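Local structure of probable leucine/isoleucine/valine-binding protein (Rhodopirellula baltica, 4KV7) at residues 132-136 against 305-309; 311-316 against 336-341; 190-194 against 209-213. The protein probably binds leucine, isoleucine, valine or related small solutes as the periplasmic receptor of an ABC transporter, although its ligand remains unestablished. The protein carries 1 engineered substitution. All coordinates share one frame; numbering follows the deposited sequence.

Contact 1: residues 132-136 against 305-309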
loop_
_atom_site.group_PDB
_atom_site.type_symbol
_atom_site.label_atom_id
_atom_site.label_comp_id
_atom_site.label_asym_id
_atom_site.label_seq_id
_atom_site.Cartn_x
_atom_site.Cartn_y
_atom_site.Cartn_z
ATOM N N ILE A 132 -3.702 5.938 -11.841
ATOM C CA ILE A 132 -3.063 7.090 -11.216
ATOM C C ILE A 132 -2.798 6.742 -9.764
ATOM O O ILE A 132 -3.697 6.305 -9.044
ATOM C CB ILE A 132 -3.936 8.347 -11.332
ATOM C CG1 ILE A 132 -4.188 8.659 -12.811
ATOM C CG2 ILE A 132 -3.275 9.526 -10.640
ATOM C CD1 ILE A 132 -4.980 9.927 -13.061
ATOM N N ASN A 133 -1.545 6.906 -9.353
ATOM C CA ASN A 133 -1.064 6.421 -8.069
ATOM C C ASN A 133 -0.676 7.542 -7.123
ATOM O O ASN A 133 -0.174 8.579 -7.552
ATOM C CB ASN A 133 0.159 5.529 -8.292
ATOM C CG ASN A 133 -0.122 4.407 -9.263
ATOM O OD1 ASN A 133 -0.951 3.536 -8.992
ATOM N ND2 ASN A 133 0.573 4.410 -10.402
ATOM N N TYR A 134 -0.906 7.317 -5.830
ATOM C CA TYR A 134 -0.323 8.144 -4.779
ATOM C C TYR A 134 1.079 7.650 -4.385
ATOM O O TYR A 134 2.041 8.414 -4.380
ATOM C CB TYR A 134 -1.237 8.216 -3.520
ATOM C CG TYR A 134 -0.404 8.529 -2.297
ATOM C CD1 TYR A 134 0.167 9.782 -2.136
ATOM C CD2 TYR A 134 -0.120 7.554 -1.351
ATOM C CE1 TYR A 134 1.002 10.066 -1.063
ATOM C CE2 TYR A 134 0.711 7.823 -0.274
ATOM C CZ TYR A 134 1.271 9.081 -0.136
ATOM O OH TYR A 134 2.116 9.378 0.919
ATOM N N ARG A 135 1.175 6.375 -4.029
ATOM C CA ARG A 135 2.310 5.870 -3.256
ATOM C C ARG A 135 3.556 5.559 -4.063
ATOM O O ARG A 135 3.500 5.220 -5.243
ATOM C CB ARG A 135 1.909 4.617 -2.471
ATOM C CG ARG A 135 1.349 3.492 -3.342
ATOM C CD ARG A 135 1.753 2.097 -2.869
ATOM N NE ARG A 135 1.146 1.763 -1.584
ATOM C CZ ARG A 135 1.498 0.735 -0.827
ATOM N NH1 ARG A 135 0.900 0.547 0.339
ATOM N NH2 ARG A 135 2.451 -0.099 -1.222
ATOM N N ALA A 136 4.691 5.640 -3.376
ATOM C CA ALA A 136 5.958 5.140 -3.882
ATOM C C ALA A 136 5.833 3.662 -4.230
ATOM O O ALA A 136 4.921 2.965 -3.766
ATOM C CB ALA A 136 7.042 5.344 -2.830
ATOM N N GLU A 305 -2.874 5.873 4.669
ATOM C CA GLU A 305 -2.813 5.878 3.211
ATOM C C GLU A 305 -4.206 6.051 2.585
ATOM O O GLU A 305 -4.368 6.817 1.636
ATOM C CB GLU A 305 -2.119 4.621 2.678
ATOM C CG GLU A 305 -1.923 4.622 1.172
ATOM C CD GLU A 305 -1.077 3.467 0.669
ATOM O OE1 GLU A 305 -0.498 2.721 1.495
ATOM O OE2 GLU A 305 -0.997 3.289 -0.569
ATOM N N GLY A 306 -5.206 5.346 3.106
ATOM C CA GLY A 306 -6.554 5.479 2.577
ATOM C C GLY A 306 -7.081 6.898 2.724
ATOM O O GLY A 306 -7.713 7.454 1.816
ATOM N N TYR A 307 -6.806 7.505 3.872
ATOM C CA TYR A 307 -7.192 8.883 4.125
ATOM C C TYR A 307 -6.538 9.843 3.131
ATOM O O TYR A 307 -7.188 10.746 2.607
ATOM C CB TYR A 307 -6.870 9.263 5.575
ATOM C CG TYR A 307 -7.149 10.707 5.888
ATOM C CD1 TYR A 307 -8.438 11.138 6.170
ATOM C CD2 TYR A 307 -6.123 11.648 5.890
ATOM C CE1 TYR A 307 -8.697 12.468 6.445
ATOM C CE2 TYR A 307 -6.374 12.973 6.172
ATOM C CZ TYR A 307 -7.657 13.379 6.437
ATOM O OH TYR A 307 -7.862 14.713 6.707
ATOM N N ILE A 308 -5.248 9.656 2.873
ATOM C CA ILE A 308 -4.523 10.466 1.892
ATOM C C ILE A 308 -5.137 10.333 0.501
ATOM O O ILE A 308 -5.361 11.338 -0.183
ATOM C CB ILE A 308 -3.037 10.087 1.864
ATOM C CG1 ILE A 308 -2.372 10.596 3.137
ATOM C CG2 ILE A 308 -2.347 10.643 0.612
ATOM C CD1 ILE A 308 -1.007 10.009 3.430
ATOM N N VAL A 309 -5.432 9.106 0.097
ATOM C CA VAL A 309 -6.099 8.870 -1.172
ATOM C C VAL A 309 -7.441 9.615 -1.234
ATOM O O VAL A 309 -7.737 10.294 -2.224
ATOM C CB VAL A 309 -6.249 7.359 -1.416
ATOM C CG1 VAL A 309 -7.148 7.086 -2.604
ATOM C CG2 VAL A 309 -4.884 6.735 -1.641
#
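Tyr134 and Val309 bring the two backbones closest, with 6.8 Å between their CA atoms, and the gap widens to 8.3 Å between the CA atoms of Arg135 and Glu305. Residues 132-136 leave a short strand as irregular chain, whereas 305-309 form a regular helical turn. Side chains bridge the gap in two ways. Glu305 extends straight from the helix, its CG anti to the backbone N (chi1 -175°), and presents its carboxylate to the flank of the Arg135 guanidinium. Arg135 grips it side-on: Arg135 NE gives a nearly straight bond of 2.8 Å to Glu305 OE2, and Arg135 NH1 reaches Glu305 OE1 over 2.8 Å. Both oxygens are met on their syn sides, and the two groups lie nearly coplanar, 28° apart. This buried pair probably neutralises itself; Phe116 adds a cation-pi contact to the arginine. Beside it, Ile308 lays its CG2 methyl over the centre of the Tyr134 ring, a CH-pi contact of 3.8 Å to the centroid, only 12° from the ring normal. The Tyr134 hydroxyl is hydrogen-bonded to Val272 O, just after strand 268-271, and the Tyr134 backbone to Ser357, just before strand 361-365. Between strand 131-132 and helix 138-151 the chain passes from one lobe to the other. The arrangement thus belongs to the interlobe crossover region of a type I periplasmic binding protein.

Contact 2: residues 311-316 against 336-341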
loop_
_atom_site.group_PDB
_atom_site.type_symbol
_atom_site.label_atom_id
_atom_site.label_comp_id
_atom_site.label_asym_id
_atom_site.label_seq_id
_atom_site.Cartn_x
_atom_site.Cartn_y
_atom_site.Cartn_z
ATOM N N ARG A 311 -8.348 12.243 0.517
ATOM C CA ARG A 311 -8.068 13.678 0.496
ATOM C C ARG A 311 -7.692 14.165 -0.899
ATOM O O ARG A 311 -8.159 15.209 -1.344
ATOM C CB ARG A 311 -6.952 14.036 1.486
ATOM C CG ARG A 311 -7.368 14.112 2.954
ATOM C CD ARG A 311 -8.184 15.362 3.248
ATOM N NE ARG A 311 -7.406 16.566 2.975
ATOM C CZ ARG A 311 -6.566 17.130 3.840
ATOM N NH1 ARG A 311 -6.406 16.619 5.055
ATOM N NH2 ARG A 311 -5.896 18.225 3.497
ATOM N N ILE A 312 -6.840 13.415 -1.589
ATOM C CA ILE A 312 -6.433 13.804 -2.936
ATOM C C ILE A 312 -7.607 13.751 -3.907
ATOM O O ILE A 312 -7.798 14.663 -4.714
ATOM C CB ILE A 312 -5.267 12.940 -3.449
ATOM C CG1 ILE A 312 -4.040 13.125 -2.552
ATOM C CG2 ILE A 312 -4.936 13.284 -4.899
ATOM C CD1 ILE A 312 -2.938 12.124 -2.810
ATOM N N LEU A 313 -8.401 12.694 -3.813
ATOM C CA LEU A 313 -9.594 12.560 -4.639
ATOM C C LEU A 313 -10.543 13.739 -4.446
ATOM O O LEU A 313 -11.013 14.339 -5.424
ATOM C CB LEU A 313 -10.316 11.257 -4.310
ATOM C CG LEU A 313 -11.600 11.018 -5.100
ATOM C CD1 LEU A 313 -11.311 10.891 -6.588
ATOM C CD2 LEU A 313 -12.304 9.787 -4.561
ATOM N N VAL A 314 -10.817 14.087 -3.189
ATOM C CA VAL A 314 -11.701 15.211 -2.898
ATOM C C VAL A 314 -11.132 16.521 -3.436
ATOM O O VAL A 314 -11.860 17.314 -4.034
ATOM C CB VAL A 314 -12.013 15.295 -1.382
ATOM C CG1 VAL A 314 -12.666 16.623 -1.028
ATOM C CG2 VAL A 314 -12.892 14.112 -0.953
ATOM N N LYS A 315 -9.836 16.744 -3.240
ATOM C CA LYS A 315 -9.182 17.920 -3.800
ATOM C C LYS A 315 -9.380 17.996 -5.317
ATOM O O LYS A 315 -9.740 19.048 -5.854
ATOM C CB LYS A 315 -7.692 17.916 -3.446
ATOM C CG LYS A 315 -6.918 19.143 -3.929
ATOM C CD LYS A 315 -5.482 19.118 -3.405
ATOM C CE LYS A 315 -4.674 20.327 -3.846
ATOM N NZ LYS A 315 -5.071 21.551 -3.087
ATOM N N ALA A 316 -9.178 16.881 -6.011
ATOM C CA ALA A 316 -9.394 16.857 -7.454
ATOM C C ALA A 316 -10.852 17.151 -7.807
ATOM O O ALA A 316 -11.133 17.954 -8.695
ATOM C CB ALA A 316 -8.956 15.517 -8.046
ATOM N N LEU A 336 -3.853 18.430 -11.000
ATOM C CA LEU A 336 -3.339 18.761 -9.669
ATOM C C LEU A 336 -1.931 19.370 -9.727
ATOM O O LEU A 336 -1.593 20.248 -8.922
ATOM C CB LEU A 336 -3.350 17.535 -8.749
ATOM C CG LEU A 336 -4.717 17.089 -8.228
ATOM C CD1 LEU A 336 -4.616 15.695 -7.626
ATOM C CD2 LEU A 336 -5.240 18.075 -7.201
ATOM N N GLY A 337 -1.124 18.930 -10.690
ATOM C CA GLY A 337 0.222 19.463 -10.842
ATOM C C GLY A 337 1.071 19.216 -9.609
ATOM O O GLY A 337 0.994 18.156 -8.992
ATOM N N GLN A 338 1.909 20.189 -9.263
ATOM C CA GLN A 338 2.637 20.122 -8.005
ATOM C C GLN A 338 1.767 20.719 -6.913
ATOM O O GLN A 338 1.328 21.866 -7.014
ATOM C CB GLN A 338 3.985 20.840 -8.081
ATOM C CG GLN A 338 4.797 20.654 -6.809
ATOM C CD GLN A 338 6.169 21.278 -6.890
ATOM O OE1 GLN A 338 6.963 20.952 -7.774
ATOM N NE2 GLN A 338 6.458 22.184 -5.965
ATOM N N PHE A 339 1.503 19.941 -5.875
ATOM C CA PHE A 339 0.583 20.384 -4.837
ATOM C C PHE A 339 1.032 19.933 -3.457
ATOM O O PHE A 339 1.882 19.054 -3.310
ATOM C CB PHE A 339 -0.861 19.944 -5.138
ATOM C CG PHE A 339 -1.079 18.452 -5.114
ATOM C CD1 PHE A 339 -0.678 17.657 -6.181
ATOM C CD2 PHE A 339 -1.724 17.853 -4.043
ATOM C CE1 PHE A 339 -0.889 16.296 -6.168
ATOM C CE2 PHE A 339 -1.941 16.490 -4.026
ATOM C CZ PHE A 339 -1.524 15.707 -5.087
ATOM N N ASP A 340 0.455 20.570 -2.448
ATOM C CA ASP A 340 0.838 20.350 -1.066
ATOM C C ASP A 340 -0.417 20.005 -0.283
ATOM O O ASP A 340 -1.404 20.738 -0.341
ATOM C CB ASP A 340 1.469 21.630 -0.517
ATOM C CG ASP A 340 1.905 21.507 0.930
ATOM O OD1 ASP A 340 2.133 20.372 1.403
ATOM O OD2 ASP A 340 2.033 22.563 1.588
ATOM N N ILE A 341 -0.400 18.881 0.424
ATOM C CA ILE A 341 -1.527 18.531 1.287
ATOM C C ILE A 341 -1.105 18.390 2.746
ATOM O O ILE A 341 -1.826 17.812 3.552
ATOM C CB ILE A 341 -2.278 17.249 0.825
ATOM C CG1 ILE A 341 -1.329 16.053 0.720
ATOM C CG2 ILE A 341 -2.990 17.482 -0.494
ATOM C CD1 ILE A 341 -2.030 14.767 0.260
HETATM O O HOH W 1 -3.333 19.250 4.853
#
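Ile312 meets three side chains of residues 336-341, its two branches serving different partners. Ile312 CG2 meets Leu336 CD1 at 3.7 Å and lies 4.2 Å from Phe339 CZ, while Ile312 CG1 packs 3.8 Å from Ile341 CD1, the two isoleucine side chains crossing at about a right angle. Ile341 gets there by taking chi1 near 56°, with CG1 between the backbone N and the carbonyl carbon. Cutting Ile312 back to an alanine removes both branches and is likely to open a gap between Leu336, Phe339 and Ile341, with Ile341 CD1 losing its neighbour CG1. The aliphatic part of Lys315 makes a second apolar layer nearer the surface. Lys315 CG lies 3.8 Å from Leu336 CD2, and farther along the chain Lys315 CE passes 3.9 Å from Phe339 CD2 as the lysine and the phenylalanine run past each other in opposite directions. The polar link is indirect: a water accepts from Arg311 NH2 at 3.1 Å and lies near Ile341 O, too close for this second link to be more than doubtful. Arg311 NH1, for its part, bonds to Tyr307 OH and forms a salt bridge with Glu285. Helix 301-319 is thereby covered by the end of helix 326-335, whose Ala332 and Leu333 touch Ala316, and by the turn leading to strand 347-349, which Gly337 and Phe339 join by backbone bonds; Ile312 also reaches Phe113 of strand 112-113.

Contact 3: residues 190-194 against 209-213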
loop_
_atom_site.group_PDB
_atom_site.type_symbol
_atom_site.label_atom_id
_atom_site.label_comp_id
_atom_site.label_asym_id
_atom_site.label_seq_id
_atom_site.Cartn_x
_atom_site.Cartn_y
_atom_site.Cartn_z
ATOM N N SER A 190 21.279 -16.702 -7.984
ATOM C CA SER A 190 22.170 -16.686 -6.829
ATOM C C SER A 190 21.506 -16.125 -5.570
ATOM O O SER A 190 21.939 -16.412 -4.460
ATOM C CB SER A 190 23.440 -15.890 -7.143
ATOM O OG SER A 190 23.160 -14.507 -7.259
ATOM N N LEU A 191 20.464 -15.322 -5.740
ATOM C CA LEU A 191 19.840 -14.668 -4.592
ATOM C C LEU A 191 19.074 -15.656 -3.715
ATOM O O LEU A 191 18.386 -16.545 -4.224
ATOM C CB LEU A 191 18.884 -13.564 -5.049
ATOM C CG LEU A 191 19.481 -12.203 -5.411
ATOM C CD1 LEU A 191 20.437 -12.276 -6.591
ATOM C CD2 LEU A 191 18.362 -11.215 -5.707
ATOM N N PRO A 192 19.171 -15.503 -2.386
ATOM C CA PRO A 192 18.320 -16.324 -1.516
ATOM C C PRO A 192 16.879 -15.889 -1.711
ATOM O O PRO A 192 16.588 -14.703 -1.618
ATOM C CB PRO A 192 18.784 -15.955 -0.101
ATOM C CG PRO A 192 20.010 -15.075 -0.281
ATOM C CD PRO A 192 19.910 -14.477 -1.636
ATOM N N HIS A 193 15.989 -16.835 -1.987
ATOM C CA HIS A 193 14.618 -16.489 -2.312
ATOM C C HIS A 193 13.647 -17.595 -1.907
ATOM O O HIS A 193 13.442 -18.558 -2.647
ATOM C CB HIS A 193 14.490 -16.201 -3.805
ATOM C CG HIS A 193 13.214 -15.512 -4.178
ATOM N ND1 HIS A 193 12.826 -15.319 -5.486
ATOM C CD2 HIS A 193 12.246 -14.944 -3.416
ATOM C CE1 HIS A 193 11.673 -14.673 -5.515
ATOM N NE2 HIS A 193 11.304 -14.427 -4.271
ATOM N N GLY A 194 13.072 -17.459 -0.718
ATOM C CA GLY A 194 12.050 -18.376 -0.242
ATOM C C GLY A 194 10.683 -17.831 -0.587
ATOM O O GLY A 194 10.481 -16.618 -0.529
ATOM N N ASP A 209 14.563 -22.920 2.327
ATOM C CA ASP A 209 15.374 -22.385 1.230
ATOM C C ASP A 209 16.323 -21.288 1.704
ATOM O O ASP A 209 17.483 -21.257 1.298
ATOM C CB ASP A 209 14.490 -21.865 0.091
ATOM C CG ASP A 209 13.916 -22.981 -0.757
ATOM O OD1 ASP A 209 14.421 -24.118 -0.666
ATOM O OD2 ASP A 209 12.964 -22.721 -1.521
ATOM N N LEU A 210 15.847 -20.394 2.561
ATOM C CA LEU A 210 16.718 -19.368 3.115
ATOM C C LEU A 210 17.804 -19.978 3.996
ATOM O O LEU A 210 18.972 -19.593 3.911
ATOM C CB LEU A 210 15.909 -18.356 3.913
ATOM C CG LEU A 210 14.941 -17.520 3.078
ATOM C CD1 LEU A 210 14.046 -16.722 4.008
ATOM C CD2 LEU A 210 15.721 -16.608 2.147
ATOM N N LEU A 211 17.428 -20.950 4.823
ATOM C CA LEU A 211 18.348 -21.529 5.798
ATOM C C LEU A 211 19.487 -22.320 5.166
ATOM O O LEU A 211 20.565 -22.440 5.753
ATOM C CB LEU A 211 17.584 -22.415 6.784
ATOM C CG LEU A 211 16.734 -21.644 7.787
ATOM C CD1 LEU A 211 15.937 -22.577 8.674
ATOM C CD2 LEU A 211 17.621 -20.742 8.606
HETATM N N MSE A 212 19.254 -22.864 3.977
HETATM C CA MSE A 212 20.271 -23.678 3.319
HETATM C C MSE A 212 21.188 -22.842 2.426
HETATM O O MSE A 212 22.117 -23.370 1.821
HETATM C CB MSE A 212 19.624 -24.787 2.491
HETATM C CG MSE A 212 18.981 -24.283 1.214
HETATM SE SE MSE A 212 18.223 -25.691 0.109
HETATM C CE MSE A 212 18.447 -27.209 1.302
ATOM N N HIS A 213 20.929 -21.543 2.336
ATOM C CA HIS A 213 21.681 -20.700 1.411
ATOM C C HIS A 213 23.126 -20.492 1.845
ATOM O O HIS A 213 23.418 -20.432 3.040
ATOM C CB HIS A 213 21.006 -19.343 1.250
ATOM C CG HIS A 213 21.357 -18.651 -0.028
ATOM N ND1 HIS A 213 20.664 -18.865 -1.199
ATOM C CD2 HIS A 213 22.337 -17.764 -0.327
ATOM C CE1 HIS A 213 21.193 -18.130 -2.162
ATOM N NE2 HIS A 213 22.213 -17.456 -1.660
#
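Pro192 sits squarely on the imidazole of His213, the two side chains crossing at about a right angle. Pro192 CG, at the flap of a C-gamma exo pucker, stands 3.5 Å from the centroid of the His213 ring and 12° off its normal, a CH-pi contact over the middle of one face. Pro192 CB lies over the same face, 3.6 Å from His213 ND1. What puts the imidazole there is chi1 of -157°, which sets CG anti to the backbone N and carries the ring back from the loop toward the proline. At the edge of the ring, near its plane, Ser190 O lies 3.0 Å from His213 CE1, so this backbone carbonyl and the proline hem in the imidazole from two directions. The arrangement lies on the beta-alpha-beta crossover of a Rossmann-like lobe: edge strand 193-196 leads through helix 204-211 to strand 219-223, and strand 159-164 runs between the two parallel strands. Side chains alternate as the chain runs into the strand. Pro192 points to helix 204-211, whereas Leu191 and His193 point away, Leu191 packing on helix 167-183 and His193 stacking on Phe173 with its NE2 bonded to Thr163 OG1. From the helix, Leu210 takes chi1 of -66°, with CG anti to its carbonyl carbon, and sends Leu210 CD2 to within 3.9 Å of Pro192 CB. Leu210 CD2 also lies 4.0 Å from Gly194 N. The glycine permits this close approach, since a side chain here would start almost against Leu210 CG. Gly194 CA instead lies 4.3 Å from Asp209 CB, where Asp209, in the last turn of the helix, faces the strand.

Contacts 1 and 2 are neighbours, their centres 11 Å apart, and share helix 301-319. They touch directly: Tyr134 CD1 lies 3.9 Å from Ile312 CD1, so one apolar layer runs along that helix from the interlobe crossover to the turn at 336-341. Contact 3 stands apart in the other lobe, at the edge of the seven-stranded sheet, its centre about 33 Å from that of contact 1 and 43 Å from that of contact 2. In sequence, both segments of contact 3 fall between those of contact 1, and contact 2 follows. Contact 1 therefore closes over a long excursion, mostly through the second lobe, as expected where the chain weaves between the lobes of a periplasmic binding protein.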